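Local coordinates for solute-binding protein (Thermoactinomyces vulgaris, PDB 2ZYN), which binds cyclodextrin and probably delivers it to a membrane sugar transporter, as other bacterial solute-binding proteins do, at residues Q95-D100 with Y122-A127; D197-G202 with I387-I392. One frame throughout, in Å; residues are numbered along the deposited sequence.

Interaction 1. Residues Q95-D100 with Y122-A127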
loop_
_atom_site.group_PDB
_atom_site.type_symbol
_atom_site.label_atom_id
_atom_site.label_comp_id
_atom_site.label_asym_id
_atom_site.label_seq_id
_atom_site.Cartn_x
_atom_site.Cartn_y
_atom_site.Cartn_z
ATOM N N GLN A 95 -14.791 0.155 14.520
ATOM C CA GLN A 95 -14.878 0.645 15.895
ATOM C C GLN A 95 -13.491 0.734 16.552
ATOM O O GLN A 95 -12.625 -0.110 16.292
ATOM C CB GLN A 95 -15.836 -0.222 16.729
ATOM C CG GLN A 95 -15.481 -1.709 16.790
ATOM C CD GLN A 95 -16.359 -2.487 17.756
ATOM O OE1 GLN A 95 -17.022 -3.454 17.374
ATOM N NE2 GLN A 95 -16.366 -2.072 19.013
ATOM N N PRO A 96 -13.271 1.766 17.391
ATOM C CA PRO A 96 -11.980 1.882 18.079
ATOM C C PRO A 96 -11.705 0.690 18.997
ATOM O O PRO A 96 -12.633 0.145 19.608
ATOM C CB PRO A 96 -12.093 3.186 18.881
ATOM C CG PRO A 96 -13.498 3.616 18.801
ATOM C CD PRO A 96 -14.197 2.868 17.720
ATOM N N ILE A 97 -10.438 0.295 19.083
ATOM C CA ILE A 97 -10.050 -0.922 19.795
ATOM C C ILE A 97 -9.597 -0.653 21.230
ATOM O O ILE A 97 -8.911 0.336 21.511
ATOM C CB ILE A 97 -8.974 -1.749 19.025
ATOM C CG1 ILE A 97 -7.693 -0.930 18.802
ATOM C CG2 ILE A 97 -9.538 -2.258 17.696
ATOM C CD1 ILE A 97 -6.494 -1.761 18.379
ATOM N N GLN A 98 -9.994 -1.546 22.128
ATOM C CA GLN A 98 -9.660 -1.426 23.541
ATOM C C GLN A 98 -8.408 -2.240 23.837
ATOM O O GLN A 98 -8.479 -3.453 24.053
ATOM C CB GLN A 98 -10.836 -1.897 24.400
ATOM C CG GLN A 98 -10.616 -1.789 25.903
ATOM C CD GLN A 98 -11.812 -2.271 26.714
ATOM O OE1 GLN A 98 -11.889 -2.032 27.921
ATOM N NE2 GLN A 98 -12.745 -2.958 26.059
ATOM N N VAL A 99 -7.262 -1.563 23.827
ATOM C CA VAL A 99 -5.978 -2.195 24.131
ATOM C C VAL A 99 -5.177 -1.386 25.153
ATOM O O VAL A 99 -5.325 -0.162 25.247
ATOM C CB VAL A 99 -5.117 -2.445 22.855
ATOM C CG1 VAL A 99 -5.784 -3.461 21.935
ATOM C CG2 VAL A 99 -4.812 -1.138 22.113
ATOM N N ASP A 100 -4.334 -2.089 25.909
ATOM C CA ASP A 100 -3.485 -1.491 26.940
ATOM C C ASP A 100 -2.419 -0.568 26.361
ATOM O O ASP A 100 -2.022 -0.707 25.202
ATOM C CB ASP A 100 -2.798 -2.587 27.765
ATOM C CG ASP A 100 -3.741 -3.289 28.725
ATOM O OD1 ASP A 100 -3.273 -4.198 29.446
ATOM O OD2 ASP A 100 -4.942 -2.940 28.772
ATOM N N TYR A 122 -7.837 2.612 15.724
ATOM C CA TYR A 122 -8.720 1.686 15.021
ATOM C C TYR A 122 -8.094 0.343 14.656
ATOM O O TYR A 122 -8.781 -0.550 14.159
ATOM C CB TYR A 122 -9.331 2.365 13.796
ATOM C CG TYR A 122 -10.435 3.316 14.182
ATOM C CD1 TYR A 122 -10.168 4.660 14.441
ATOM C CD2 TYR A 122 -11.744 2.862 14.327
ATOM C CE1 TYR A 122 -11.179 5.532 14.820
ATOM C CE2 TYR A 122 -12.762 3.725 14.697
ATOM C CZ TYR A 122 -12.474 5.056 14.945
ATOM O OH TYR A 122 -13.484 5.911 15.323
ATOM N N GLY A 123 -6.801 0.192 14.922
ATOM C CA GLY A 123 -6.136 -1.068 14.627
ATOM C C GLY A 123 -4.749 -1.238 15.200
ATOM O O GLY A 123 -4.169 -0.299 15.747
ATOM N N LEU A 124 -4.233 -2.456 15.057
ATOM C CA LEU A 124 -2.844 -2.785 15.357
ATOM C C LEU A 124 -2.151 -3.120 14.035
ATOM O O LEU A 124 -2.704 -3.859 13.218
ATOM C CB LEU A 124 -2.763 -3.957 16.340
ATOM C CG LEU A 124 -2.540 -3.715 17.848
ATOM C CD1 LEU A 124 -2.874 -2.301 18.316
ATOM C CD2 LEU A 124 -3.251 -4.763 18.700
ATOM N N PRO A 125 -0.954 -2.553 13.807
ATOM C CA PRO A 125 -0.279 -2.670 12.511
ATOM C C PRO A 125 0.372 -4.036 12.261
ATOM O O PRO A 125 0.856 -4.682 13.199
ATOM C CB PRO A 125 0.775 -1.564 12.571
ATOM C CG PRO A 125 1.076 -1.418 14.015
ATOM C CD PRO A 125 -0.170 -1.750 14.767
ATOM N N LYS A 126 0.357 -4.453 10.994
ATOM C CA LYS A 126 0.965 -5.702 10.534
ATOM C C LYS A 126 2.181 -5.416 9.664
ATOM O O LYS A 126 3.158 -6.174 9.673
ATOM C CB LYS A 126 -0.034 -6.498 9.691
ATOM C CG LYS A 126 -1.356 -6.808 10.380
ATOM C CD LYS A 126 -2.452 -7.062 9.359
ATOM C CE LYS A 126 -2.203 -8.323 8.553
ATOM N NZ LYS A 126 -3.330 -8.551 7.612
ATOM N N ALA A 127 2.100 -4.331 8.896
ATOM C CA ALA A 127 3.102 -3.995 7.887
ATOM C C ALA A 127 3.193 -2.495 7.633
ATOM O O ALA A 127 2.183 -1.791 7.618
ATOM C CB ALA A 127 2.793 -4.716 6.580
HETATM O O HOH W 1 -11.355 -0.986 14.023
#

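Interaction 2. Residues D197-G202 with I387-I392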
loop_
_atom_site.group_PDB
_atom_site.type_symbol
_atom_site.label_atom_id
_atom_site.label_comp_id
_atom_site.label_asym_id
_atom_site.label_seq_id
_atom_site.Cartn_x
_atom_site.Cartn_y
_atom_site.Cartn_z
ATOM N N ASP A 197 -7.037 18.195 6.225
ATOM C CA ASP A 197 -7.321 19.155 5.163
ATOM C C ASP A 197 -8.801 19.120 4.772
ATOM O O ASP A 197 -9.288 18.096 4.286
ATOM C CB ASP A 197 -6.417 18.884 3.960
ATOM C CG ASP A 197 -6.611 19.886 2.845
ATOM O OD1 ASP A 197 -7.508 19.670 2.007
ATOM O OD2 ASP A 197 -5.855 20.879 2.798
ATOM N N PRO A 198 -9.515 20.247 4.981
ATOM C CA PRO A 198 -10.969 20.356 4.810
ATOM C C PRO A 198 -11.476 19.813 3.473
ATOM O O PRO A 198 -12.422 19.019 3.458
ATOM C CB PRO A 198 -11.231 21.869 4.919
ATOM C CG PRO A 198 -9.880 22.523 4.824
ATOM C CD PRO A 198 -8.928 21.533 5.395
ATOM N N ASN A 199 -11.014 20.385 2.358
ATOM C CA ASN A 199 -11.227 19.809 1.015
ATOM C C ASN A 199 -10.261 20.445 -0.022
ATOM O O ASN A 199 -10.558 20.470 -1.222
ATOM C CB ASN A 199 -12.733 19.797 0.615
ATOM C CG ASN A 199 -13.005 19.062 -0.683
ATOM O OD1 ASN A 199 -12.562 17.944 -0.864
ATOM N ND2 ASN A 199 -13.720 19.713 -1.599
ATOM N N GLU A 200 -9.106 20.960 0.428
ATOM C CA GLU A 200 -8.161 21.624 -0.472
ATOM C C GLU A 200 -7.349 20.586 -1.251
ATOM O O GLU A 200 -6.181 20.339 -0.942
ATOM C CB GLU A 200 -7.212 22.570 0.287
ATOM C CG GLU A 200 -7.780 23.255 1.536
ATOM C CD GLU A 200 -8.795 24.346 1.236
ATOM O OE1 GLU A 200 -8.581 25.151 0.300
ATOM O OE2 GLU A 200 -9.811 24.404 1.960
ATOM N N ILE A 201 -7.976 19.976 -2.254
ATOM C CA ILE A 201 -7.276 19.069 -3.165
ATOM C C ILE A 201 -6.319 19.879 -4.042
ATOM O O ILE A 201 -6.686 20.934 -4.566
ATOM C CB ILE A 201 -8.264 18.272 -4.052
ATOM C CG1 ILE A 201 -9.241 17.470 -3.186
ATOM C CG2 ILE A 201 -7.511 17.345 -5.017
ATOM C CD1 ILE A 201 -10.569 17.193 -3.856
ATOM N N GLY A 202 -5.090 19.385 -4.190
ATOM C CA GLY A 202 -4.076 20.070 -4.993
ATOM C C GLY A 202 -3.682 19.318 -6.250
ATOM O O GLY A 202 -2.642 19.602 -6.849
ATOM N N ILE A 387 -14.447 16.112 -10.509
ATOM C CA ILE A 387 -15.170 14.908 -10.105
ATOM C C ILE A 387 -14.992 14.623 -8.609
ATOM O O ILE A 387 -15.970 14.339 -7.911
ATOM C CB ILE A 387 -14.759 13.690 -10.981
ATOM C CG1 ILE A 387 -15.346 13.846 -12.391
ATOM C CG2 ILE A 387 -15.212 12.370 -10.356
ATOM C CD1 ILE A 387 -14.660 13.018 -13.471
ATOM N N MET A 388 -13.752 14.718 -8.126
ATOM C CA MET A 388 -13.449 14.563 -6.699
ATOM C C MET A 388 -14.286 15.506 -5.844
ATOM O O MET A 388 -14.957 15.071 -4.910
ATOM C CB MET A 388 -11.965 14.807 -6.411
ATOM C CG MET A 388 -11.039 13.715 -6.909
ATOM S SD MET A 388 -9.329 14.194 -6.658
ATOM C CE MET A 388 -8.499 13.166 -7.876
ATOM N N LYS A 389 -14.254 16.792 -6.185
ATOM C CA LYS A 389 -14.995 17.809 -5.441
ATOM C C LYS A 389 -16.491 17.520 -5.430
ATOM O O LYS A 389 -17.154 17.713 -4.410
ATOM C CB LYS A 389 -14.723 19.200 -6.007
ATOM C CG LYS A 389 -13.333 19.732 -5.699
ATOM C CD LYS A 389 -13.163 21.125 -6.264
ATOM C CE LYS A 389 -11.878 21.770 -5.782
ATOM N NZ LYS A 389 -11.862 23.228 -6.100
ATOM N N GLU A 390 -17.006 17.046 -6.564
ATOM C CA GLU A 390 -18.421 16.689 -6.700
ATOM C C GLU A 390 -18.823 15.553 -5.758
ATOM O O GLU A 390 -19.864 15.628 -5.102
ATOM C CB GLU A 390 -18.749 16.318 -8.149
ATOM C CG GLU A 390 -18.792 17.503 -9.112
ATOM C CD GLU A 390 -18.891 17.089 -10.579
ATOM O OE1 GLU A 390 -18.650 15.903 -10.907
ATOM O OE2 GLU A 390 -19.205 17.966 -11.412
ATOM N N LYS A 391 -17.994 14.510 -5.691
ATOM C CA LYS A 391 -18.276 13.331 -4.862
ATOM C C LYS A 391 -18.183 13.634 -3.368
ATOM O O LYS A 391 -18.866 13.005 -2.557
ATOM C CB LYS A 391 -17.329 12.180 -5.215
ATOM C CG LYS A 391 -17.537 11.555 -6.593
ATOM C CD LYS A 391 -18.597 10.461 -6.561
ATOM C CE LYS A 391 -18.755 9.792 -7.917
ATOM N NZ LYS A 391 -17.564 8.983 -8.310
ATOM N N ILE A 392 -17.328 14.593 -3.015
ATOM C CA ILE A 392 -17.147 15.009 -1.625
ATOM C C ILE A 392 -18.388 15.717 -1.082
ATOM O O ILE A 392 -18.709 15.603 0.105
ATOM C CB ILE A 392 -15.859 15.861 -1.460
ATOM C CG1 ILE A 392 -14.647 14.931 -1.362
ATOM C CG2 ILE A 392 -15.925 16.757 -0.225
ATOM C CD1 ILE A 392 -13.395 15.461 -2.007
#

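Interaction 1. Residues Q95-D100 with Y122-A127
Tyr-122 lays one face of its ring against the backbone and ring of Pro-96. Its CE2 atom is 3.4 Å from Pro-96 N, and the same CE2 is 3.5 Å from Pro-96 CD. Pro-96 CB stands 4.3 Å above the plane of the Tyr-122 ring, displaced toward the rim. With CG anti to the carbonyl carbon (chi1 -76°), the phenol runs alongside the proline, both side chains pointing the same way. Replacing Tyr-122 by an alanine removes the ring that lies over Pro-96, and the loop would probably be held less firmly to the strand.

In the solute-binding protein fold, this joins the loop between helices 85-90 and 101-104 to strand 120-129, which pairs antiparallel with strand 278-286. Further along, the contact is aliphatic. Ile-97 CD1 lies 3.7 Å from Leu-124 CD1 and equally near Gly-123 C, where no side chain intervenes; Val-99 CG1 adds a looser approach to Leu-124 CD2 at 4.3 Å. Met-300, on helix 293-303, also touches Ile-97.

No direct hydrogen bond crosses between the segments. Instead, one water, in the plane of the Tyr-122 ring at its edge, lies 2.7 Å from Gln-95 O and 2.6 Å from Tyr-122 O, within hydrogen-bonding distance of both carbonyls.

Interaction 2. Residues D197-G202 with I387-I392
Ile-201 packs its CD1 methyl over Met-388 and Ile-392, lying 3.8 Å from Met-388 CB and 3.8 Å from Ile-392 CD1. In this solute-binding protein fold, the irregular segment 197-202, in the loop before helix 206-220, lies against the last turns of the C-terminal helix 377-392. Met-388 and Ile-392 are one helical turn apart, with Ile-392 N bonded to Met-388 O (3.1 Å), and the CB atoms of both point toward the loop. Ile-201 reaches toward Ile-392 tip to tip, whereas it meets Met-388 at a slant, its CG2 branch lying 4.0 Å from the sulfur SD of Met-388.

The methyl arrives there because CG1 of Ile-201 is anti to the carbonyl carbon (chi1 -58°) and chi2 is extended (153°), carrying CD1 toward the helix. Behind it, Glu-200 is the centre of an inverse gamma turn, closed by the bond from Ile-201 N to Asn-199 O, and on either side of that turn Asn-199 and Ile-201 both bear on the helix.

Asn-199 supplies the polar part of the contact, but no hydrogen bond crosses it. Its side chain and that of Ile-392 come from opposite directions, though the detailed placement of the amide against the isoleucine is doubtful in the model.

Met-388 also touches Leu-203 and, on helix 360-371, Pro-362 and Ile-363, and its side chain is about 10 Å from a bound glucose unit. The contact is buried at Ile-201, Met-388 and Ile-392, and gives way to exposed Lys-389, whose CG lies 4.1 Å from Asn-199 ND2.

In the fold
Both contacts join a loop to a regular element, but they share none: interaction 1 sets a loop on strand 120-129, interaction 2 sets one on helix 377-392. Their centres are 28 Å apart, their nearest atoms about 16 Å. Neither has a direct hydrogen bond between its segments. Where loop meets strand, interaction 1 is partly buried, with Pro-96 exposed, and it combines an aromatic face and a water between two carbonyls with aliphatic tips. Interaction 2 is a buried contact of isoleucine and methionine on a helix face, its polar residues, an asparagine and a lysine, lying toward the more exposed edge; it bridges residues 185 apart in sequence, against 22 for interaction 1.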